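PDB 3T66: nickel ABC transporter (Nickel-binding protein) from Bacillus halodurans, which probably binds a solute, nickel or a peptide, outside the membrane and delivers it to an ABC transporter for uptake. Local coordinates for residues Ile35-Arg47 with Thr153-Glu165. Residues are numbered along the deposited sequence; the frame is centred on the assembly and turned at random.
Sequences IPVRAGITETLVR and TNHPVGTGPFALE
Glu43 reaches across to Thr159 just beyond the Schellman motif at Gly40 that follows helix 35-38. The setting is a buried part of a family 5 solute-binding protein, where this turn meets the loop that leads into strand 162-168. Gly40 has positive phi (79°), and its carbonyl O accepts the backbone N of Phe162 at 2.9 Å. One residue on, Ile41 O takes Gly160 N at 2.7 Å, a donor that stands well above the carbonyl plane; Gln82 NE2 bonds to the same oxygen. In the return direction, Ile41 CA sends a C-H contact to Phe162 O.

Glu43 can be followed outward. Glu43 CB passes 3.7 Å from Thr159 OG1, and CG, set opposite the carbonyl carbon (chi1 -55°), runs by the same hydroxyl toward Gly160 CA. Glu43 CD comes 3.4 Å from Thr159 OG1. With the chain extended beyond CG, the carboxylate lies against Thr159, Gly160 and Pro161. There Glu43 OE1 accepts Thr159 OG1, modelled at 2.5 Å, while Glu43 OE2 lies 3.8 Å from Pro161 CD. Trp182 NE1 also bonds to OE1 and Tyr181 OH to OE2, so the buried carboxylate is gripped at both oxygens, which should hold its rotation. A leucine in its place would probably leave the Thr159 hydroxyl and the Trp182 indole N-H without their shared acceptor inside the protein.

Gly160 CA itself makes a C-H contact to Gly40 O. The Phe162 side chain touches Leu175 of the paired strand 172-177 and Val191 of strand 190-195 beyond it, and Phe162 CB sits 3.7 Å from Gly40 O. Ile41 CG2, anti to the backbone N, points to Pro156, with the carbonyl O of that proline 3.5 Å from the methyl.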
ATOM      1  N   ILE A  35      -8.581  12.017   3.792  1.00 56.57           N
ATOM      2  CA  ILE A  35      -8.082  13.335   4.025  1.00 54.60           C
ATOM      3  C   ILE A  35      -8.225  13.706   5.484  1.00 53.18           C
ATOM      4  O   ILE A  35      -7.321  14.296   6.052  1.00 53.20           O
ATOM      5  CB  ILE A  35      -8.777  14.297   3.091  1.00 54.61           C
ATOM      6  CG1 ILE A  35      -8.565  13.777   1.636  1.00 55.53           C
ATOM      7  CG2 ILE A  35      -8.377  15.742   3.404  1.00 54.99           C
ATOM      8  CD1 ILE A  35      -7.912  14.726   0.560  1.00 54.31           C
ATOM      9  N   PRO A  36      -9.330  13.318   6.118  1.00 51.89           N
ATOM     10  CA  PRO A  36      -9.409  13.620   7.551  1.00 50.86           C
ATOM     11  C   PRO A  36      -8.152  13.253   8.311  1.00 50.02           C
ATOM     12  O   PRO A  36      -7.582  14.096   9.019  1.00 50.73           O
ATOM     13  CB  PRO A  36     -10.577  12.770   8.000  1.00 50.76           C
ATOM     14  CG  PRO A  36     -11.514  12.872   6.799  1.00 51.14           C
ATOM     15  CD  PRO A  36     -10.620  12.835   5.589  1.00 51.41           C
ATOM     16  N   VAL A  37      -7.701  12.020   8.144  1.00 48.86           N
ATOM     17  CA  VAL A  37      -6.490  11.561   8.799  1.00 47.44           C
ATOM     18  C   VAL A  37      -5.257  12.248   8.216  1.00 46.50           C
ATOM     19  O   VAL A  37      -4.335  12.617   8.970  1.00 45.61           O
ATOM     20  CB  VAL A  37      -6.366  10.026   8.749  1.00 47.58           C
ATOM     21  CG1 VAL A  37      -5.008   9.544   9.277  1.00 47.22           C
ATOM     22  CG2 VAL A  37      -7.463   9.413   9.559  1.00 47.30           C
ATOM     23  N   ARG A  38      -5.256  12.448   6.901  1.00 45.46           N
ATOM     24  CA  ARG A  38      -4.108  13.086   6.240  1.00 45.78           C
ATOM     25  C   ARG A  38      -3.829  14.527   6.693  1.00 45.21           C
ATOM     26  O   ARG A  38      -2.671  14.963   6.801  1.00 45.46           O
ATOM     27  CB  ARG A  38      -4.198  12.964   4.729  1.00 45.49           C
ATOM     28  CG  ARG A  38      -4.016  11.518   4.317  1.00 49.05           C
ATOM     29  CD  ARG A  38      -4.191  11.275   2.833  1.00 52.53           C
ATOM     30  NE  ARG A  38      -4.377   9.848   2.558  1.00 54.65           N
ATOM     31  CZ  ARG A  38      -4.016   9.238   1.433  1.00 54.54           C
ATOM     32  NH1 ARG A  38      -3.415   9.911   0.480  1.00 55.39           N
ATOM     33  NH2 ARG A  38      -4.220   7.944   1.277  1.00 53.43           N
ATOM     34  N   ALA A  39      -4.889  15.242   7.018  1.00 44.40           N
ATOM     35  CA  ALA A  39      -4.751  16.622   7.399  1.00 44.03           C
ATOM     36  C   ALA A  39      -4.640  16.719   8.894  1.00 43.63           C
ATOM     37  O   ALA A  39      -4.488  17.803   9.430  1.00 43.29           O
ATOM     38  CB  ALA A  39      -5.933  17.442   6.891  1.00 43.85           C
ATOM     39  N   GLY A  40      -4.747  15.585   9.568  1.00 43.53           N
ATOM     40  CA  GLY A  40      -4.521  15.531  11.012  1.00 43.38           C
ATOM     41  C   GLY A  40      -5.716  16.018  11.814  1.00 43.09           C
ATOM     42  O   GLY A  40      -5.549  16.601  12.892  1.00 43.17           O
ATOM     43  N   ILE A  41      -6.916  15.777  11.297  1.00 42.56           N
ATOM     44  CA  ILE A  41      -8.123  16.051  12.069  1.00 42.88           C
ATOM     45  C   ILE A  41      -8.431  14.862  12.982  1.00 43.38           C
ATOM     46  O   ILE A  41      -8.951  15.003  14.114  1.00 43.48           O
ATOM     47  CB  ILE A  41      -9.341  16.300  11.143  1.00 42.55           C
ATOM     48  CG1 ILE A  41      -9.082  17.518  10.269  1.00 43.55           C
ATOM     49  CG2 ILE A  41     -10.571  16.533  11.941  1.00 39.76           C
ATOM     50  CD1 ILE A  41      -9.654  17.435   8.914  1.00 45.26           C
ATOM     51  N   THR A  42      -8.051  13.699  12.480  1.00 43.18           N
ATOM     52  CA  THR A  42      -8.700  12.465  12.820  1.00 43.66           C
ATOM     53  C   THR A  42      -7.650  11.366  12.873  1.00 43.09           C
ATOM     54  O   THR A  42      -6.644  11.453  12.156  1.00 43.68           O
ATOM     55  CB  THR A  42      -9.815  12.230  11.743  1.00 44.50           C
ATOM     56  OG1 THR A  42     -11.100  12.458  12.325  1.00 45.43           O
ATOM     57  CG2 THR A  42      -9.799  10.831  11.137  1.00 44.41           C
ATOM     58  N   GLU A  43      -7.870  10.366  13.730  1.00 42.35           N
ATOM     59  CA  GLU A  43      -6.917   9.270  13.981  1.00 41.89           C
ATOM     60  C   GLU A  43      -7.591   7.925  14.229  1.00 41.58           C
ATOM     61  O   GLU A  43      -8.795   7.850  14.408  1.00 42.18           O
ATOM     62  CB  GLU A  43      -6.096   9.608  15.210  1.00 41.89           C
ATOM     63  CG  GLU A  43      -5.422  10.937  15.109  1.00 43.47           C
ATOM     64  CD  GLU A  43      -4.860  11.421  16.423  1.00 48.72           C
ATOM     65  OE1 GLU A  43      -5.518  11.218  17.468  1.00 52.31           O
ATOM     66  OE2 GLU A  43      -3.756  12.010  16.423  1.00 50.44           O
ATOM     67  N   THR A  44      -6.825   6.854  14.325  1.00 41.29           N
ATOM     68  CA  THR A  44      -7.441   5.531  14.314  1.00 41.06           C
ATOM     69  C   THR A  44      -7.083   4.855  15.607  1.00 41.03           C
ATOM     70  O   THR A  44      -6.225   5.368  16.317  1.00 41.71           O
ATOM     71  CB  THR A  44      -6.883   4.715  13.140  1.00 41.37           C
ATOM     72  OG1 THR A  44      -5.464   4.850  13.159  1.00 40.31           O
ATOM     73  CG2 THR A  44      -7.453   5.222  11.757  1.00 39.38           C
ATOM     74  N   LEU A  45      -7.698   3.721  15.922  1.00 40.63           N
ATOM     75  CA  LEU A  45      -7.333   2.998  17.137  1.00 41.43           C
ATOM     76  C   LEU A  45      -5.910   2.450  17.090  1.00 42.23           C
ATOM     77  O   LEU A  45      -5.220   2.242  18.106  1.00 42.32           O
ATOM     78  CB  LEU A  45      -8.302   1.854  17.404  1.00 41.47           C
ATOM     79  CG  LEU A  45      -9.807   2.154  17.538  1.00 42.68           C
ATOM     80  CD1 LEU A  45     -10.674   0.906  17.740  1.00 43.30           C
ATOM     81  CD2 LEU A  45     -10.061   3.087  18.663  1.00 43.29           C
ATOM     82  N   VAL A  46      -5.435   2.253  15.888  1.00 43.40           N
ATOM     83  CA  VAL A  46      -4.243   1.486  15.724  1.00 44.54           C
ATOM     84  C   VAL A  46      -3.603   2.026  14.487  1.00 45.08           C
ATOM     85  O   VAL A  46      -4.310   2.547  13.672  1.00 45.89           O
ATOM     86  CB  VAL A  46      -4.677   0.046  15.670  1.00 44.08           C
ATOM     87  CG1 VAL A  46      -4.115  -0.644  14.545  1.00 45.04           C
ATOM     88  CG2 VAL A  46      -4.281  -0.611  16.940  1.00 45.48           C
ATOM     89  N   ARG A  47      -2.281   1.973  14.384  1.00 46.73           N
ATOM     90  CA  ARG A  47      -1.523   2.597  13.277  1.00 48.59           C
ATOM     91  C   ARG A  47      -0.417   1.683  12.841  1.00 49.26           C
ATOM     92  O   ARG A  47      -0.110   0.735  13.507  1.00 49.50           O
ATOM     93  CB  ARG A  47      -0.891   3.957  13.680  1.00 48.91           C
ATOM     94  CG  ARG A  47      -0.129   3.977  15.052  1.00 51.55           C
ATOM     95  CD  ARG A  47       0.559   5.301  15.347  1.00 55.37           C
ATOM     96  NE  ARG A  47       1.526   5.623  14.291  1.00 61.45           N
ATOM     97  CZ  ARG A  47       1.505   6.702  13.489  1.00 63.34           C
ATOM     98  NH1 ARG A  47       0.582   7.651  13.597  1.00 63.59           N
ATOM     99  NH2 ARG A  47       2.457   6.851  12.576  1.00 63.52           N
ATOM    100  N   THR A 153     -20.066  16.083   6.818  1.00 56.45           N
ATOM    101  CA  THR A 153     -19.506  16.468   5.544  1.00 56.87           C
ATOM    102  C   THR A 153     -18.504  17.596   5.688  1.00 57.08           C
ATOM    103  O   THR A 153     -17.471  17.603   5.008  1.00 56.58           O
ATOM    104  CB  THR A 153     -20.581  16.923   4.535  1.00 57.43           C
ATOM    105  OG1 THR A 153     -21.524  15.862   4.347  1.00 58.19           O
ATOM    106  CG2 THR A 153     -19.957  17.278   3.186  1.00 55.60           C
ATOM    107  N   ASN A 154     -18.795  18.542   6.569  1.00 57.63           N
ATOM    108  CA  ASN A 154     -18.037  19.788   6.558  1.00 58.57           C
ATOM    109  C   ASN A 154     -17.314  20.089   7.857  1.00 58.64           C
ATOM    110  O   ASN A 154     -16.595  21.092   7.944  1.00 59.10           O
ATOM    111  CB  ASN A 154     -18.950  20.969   6.236  1.00 58.96           C
ATOM    112  CG  ASN A 154     -20.018  20.628   5.218  1.00 61.23           C
ATOM    113  OD1 ASN A 154     -19.712  20.437   4.029  1.00 64.47           O
ATOM    114  ND2 ASN A 154     -21.286  20.553   5.672  1.00 59.84           N
ATOM    115  N   HIS A 155     -17.506  19.245   8.866  1.00 57.84           N
ATOM    116  CA  HIS A 155     -17.003  19.563  10.188  1.00 57.06           C
ATOM    117  C   HIS A 155     -16.876  18.337  11.087  1.00 55.42           C
ATOM    118  O   HIS A 155     -17.647  18.172  12.028  1.00 55.91           O
ATOM    119  CB  HIS A 155     -17.894  20.605  10.851  1.00 57.54           C
ATOM    120  CG  HIS A 155     -17.151  21.543  11.744  1.00 60.98           C
ATOM    121  ND1 HIS A 155     -16.372  21.106  12.794  1.00 62.84           N
ATOM    122  CD2 HIS A 155     -17.071  22.897  11.751  1.00 64.44           C
ATOM    123  CE1 HIS A 155     -15.841  22.149  13.411  1.00 63.74           C
ATOM    124  NE2 HIS A 155     -16.245  23.246  12.793  1.00 65.24           N
ATOM    125  N   PRO A 156     -15.906  17.467  10.786  1.00 53.70           N
ATOM    126  CA  PRO A 156     -15.601  16.310  11.631  1.00 52.12           C
ATOM    127  C   PRO A 156     -14.832  16.641  12.933  1.00 50.92           C
ATOM    128  O   PRO A 156     -13.838  17.352  12.936  1.00 50.34           O
ATOM    129  CB  PRO A 156     -14.760  15.408  10.705  1.00 52.01           C
ATOM    130  CG  PRO A 156     -14.249  16.290   9.621  1.00 52.62           C
ATOM    131  CD  PRO A 156     -15.195  17.441   9.485  1.00 53.66           C
ATOM    132  N   VAL A 157     -15.287  16.129  14.060  1.00 49.88           N
ATOM    133  CA  VAL A 157     -14.568  16.450  15.284  1.00 48.64           C
ATOM    134  C   VAL A 157     -13.887  15.235  15.817  1.00 47.18           C
ATOM    135  O   VAL A 157     -14.536  14.341  16.354  1.00 46.95           O
ATOM    136  CB  VAL A 157     -15.450  17.182  16.319  1.00 48.78           C
ATOM    137  CG1 VAL A 157     -14.946  16.951  17.745  1.00 48.47           C
ATOM    138  CG2 VAL A 157     -15.389  18.649  15.999  1.00 49.66           C
ATOM    139  N   GLY A 158     -12.575  15.204  15.628  1.00 46.06           N
ATOM    140  CA  GLY A 158     -11.784  14.038  15.962  1.00 44.68           C
ATOM    141  C   GLY A 158     -10.731  14.348  16.981  1.00 44.10           C
ATOM    142  O   GLY A 158     -10.792  15.373  17.659  1.00 44.16           O
ATOM    143  N   THR A 159      -9.742  13.476  17.065  1.00 43.53           N
ATOM    144  CA  THR A 159      -8.734  13.604  18.082  1.00 43.07           C
ATOM    145  C   THR A 159      -7.402  14.118  17.542  1.00 42.70           C
ATOM    146  O   THR A 159      -6.411  14.203  18.271  1.00 42.71           O
ATOM    147  CB  THR A 159      -8.545  12.291  18.811  1.00 42.59           C
ATOM    148  OG1 THR A 159      -7.962  11.368  17.905  1.00 44.76           O
ATOM    149  CG2 THR A 159      -9.876  11.744  19.246  1.00 42.02           C
ATOM    150  N   GLY A 160      -7.370  14.493  16.273  1.00 42.82           N
ATOM    151  CA  GLY A 160      -6.116  14.998  15.698  1.00 42.08           C
ATOM    152  C   GLY A 160      -5.569  16.261  16.354  1.00 41.93           C
ATOM    153  O   GLY A 160      -6.290  17.035  17.002  1.00 41.79           O
ATOM    154  N   PRO A 161      -4.282  16.485  16.171  1.00 41.41           N
ATOM    155  CA  PRO A 161      -3.605  17.722  16.465  1.00 41.10           C
ATOM    156  C   PRO A 161      -4.133  18.936  15.659  1.00 40.86           C
ATOM    157  O   PRO A 161      -3.695  20.065  15.912  1.00 41.59           O
ATOM    158  CB  PRO A 161      -2.193  17.422  15.966  1.00 41.15           C
ATOM    159  CG  PRO A 161      -2.434  16.581  14.768  1.00 39.98           C
ATOM    160  CD  PRO A 161      -3.437  15.607  15.358  1.00 41.08           C
ATOM    161  N   PHE A 162      -5.007  18.756  14.679  1.00 40.11           N
ATOM    162  CA  PHE A 162      -5.540  19.971  14.012  1.00 40.76           C
ATOM    163  C   PHE A 162      -7.013  19.947  13.954  1.00 42.01           C
ATOM    164  O   PHE A 162      -7.608  18.996  13.477  1.00 43.16           O
ATOM    165  CB  PHE A 162      -4.927  20.256  12.618  1.00 39.10           C
ATOM    166  CG  PHE A 162      -3.517  20.587  12.705  1.00 36.80           C
ATOM    167  CD1 PHE A 162      -3.128  21.821  13.136  1.00 39.05           C
ATOM    168  CD2 PHE A 162      -2.570  19.631  12.516  1.00 37.21           C
ATOM    169  CE1 PHE A 162      -1.800  22.119  13.322  1.00 40.51           C
ATOM    170  CE2 PHE A 162      -1.223  19.901  12.695  1.00 40.06           C
ATOM    171  CZ  PHE A 162      -0.834  21.142  13.103  1.00 41.66           C
ATOM    172  N   ALA A 163      -7.626  20.979  14.471  1.00 43.15           N
ATOM    173  CA  ALA A 163      -9.042  21.033  14.324  1.00 45.22           C
ATOM    174  C   ALA A 163      -9.401  21.813  13.048  1.00 46.62           C
ATOM    175  O   ALA A 163      -8.635  22.633  12.542  1.00 45.97           O
ATOM    176  CB  ALA A 163      -9.704  21.618  15.551  1.00 44.52           C
ATOM    177  N   LEU A 164     -10.601  21.531  12.551  1.00 48.75           N
ATOM    178  CA  LEU A 164     -11.072  22.084  11.314  1.00 50.02           C
ATOM    179  C   LEU A 164     -11.594  23.489  11.548  1.00 50.44           C
ATOM    180  O   LEU A 164     -12.392  23.697  12.430  1.00 50.53           O
ATOM    181  CB  LEU A 164     -12.157  21.169  10.779  1.00 49.86           C
ATOM    182  CG  LEU A 164     -12.792  21.579   9.464  1.00 51.34           C
ATOM    183  CD1 LEU A 164     -11.771  21.751   8.364  1.00 51.64           C
ATOM    184  CD2 LEU A 164     -13.714  20.428   9.156  1.00 54.77           C
ATOM    185  N   GLU A 165     -11.128  24.451  10.766  1.00 51.41           N
ATOM    186  CA  GLU A 165     -11.578  25.822  10.935  1.00 52.39           C
ATOM    187  C   GLU A 165     -12.673  26.127   9.936  1.00 52.42           C
ATOM    188  O   GLU A 165     -13.665  26.731  10.309  1.00 51.77           O
ATOM    189  CB  GLU A 165     -10.424  26.815  10.748  1.00 52.34           C
ATOM    190  CG  GLU A 165     -10.683  28.191  11.337  1.00 55.87           C
ATOM    191  CD  GLU A 165     -10.172  29.325  10.446  1.00 60.56           C
ATOM    192  OE1 GLU A 165     -10.822  29.636   9.411  1.00 60.67           O
ATOM    193  OE2 GLU A 165      -9.120  29.918  10.793  1.00 62.97           O
TER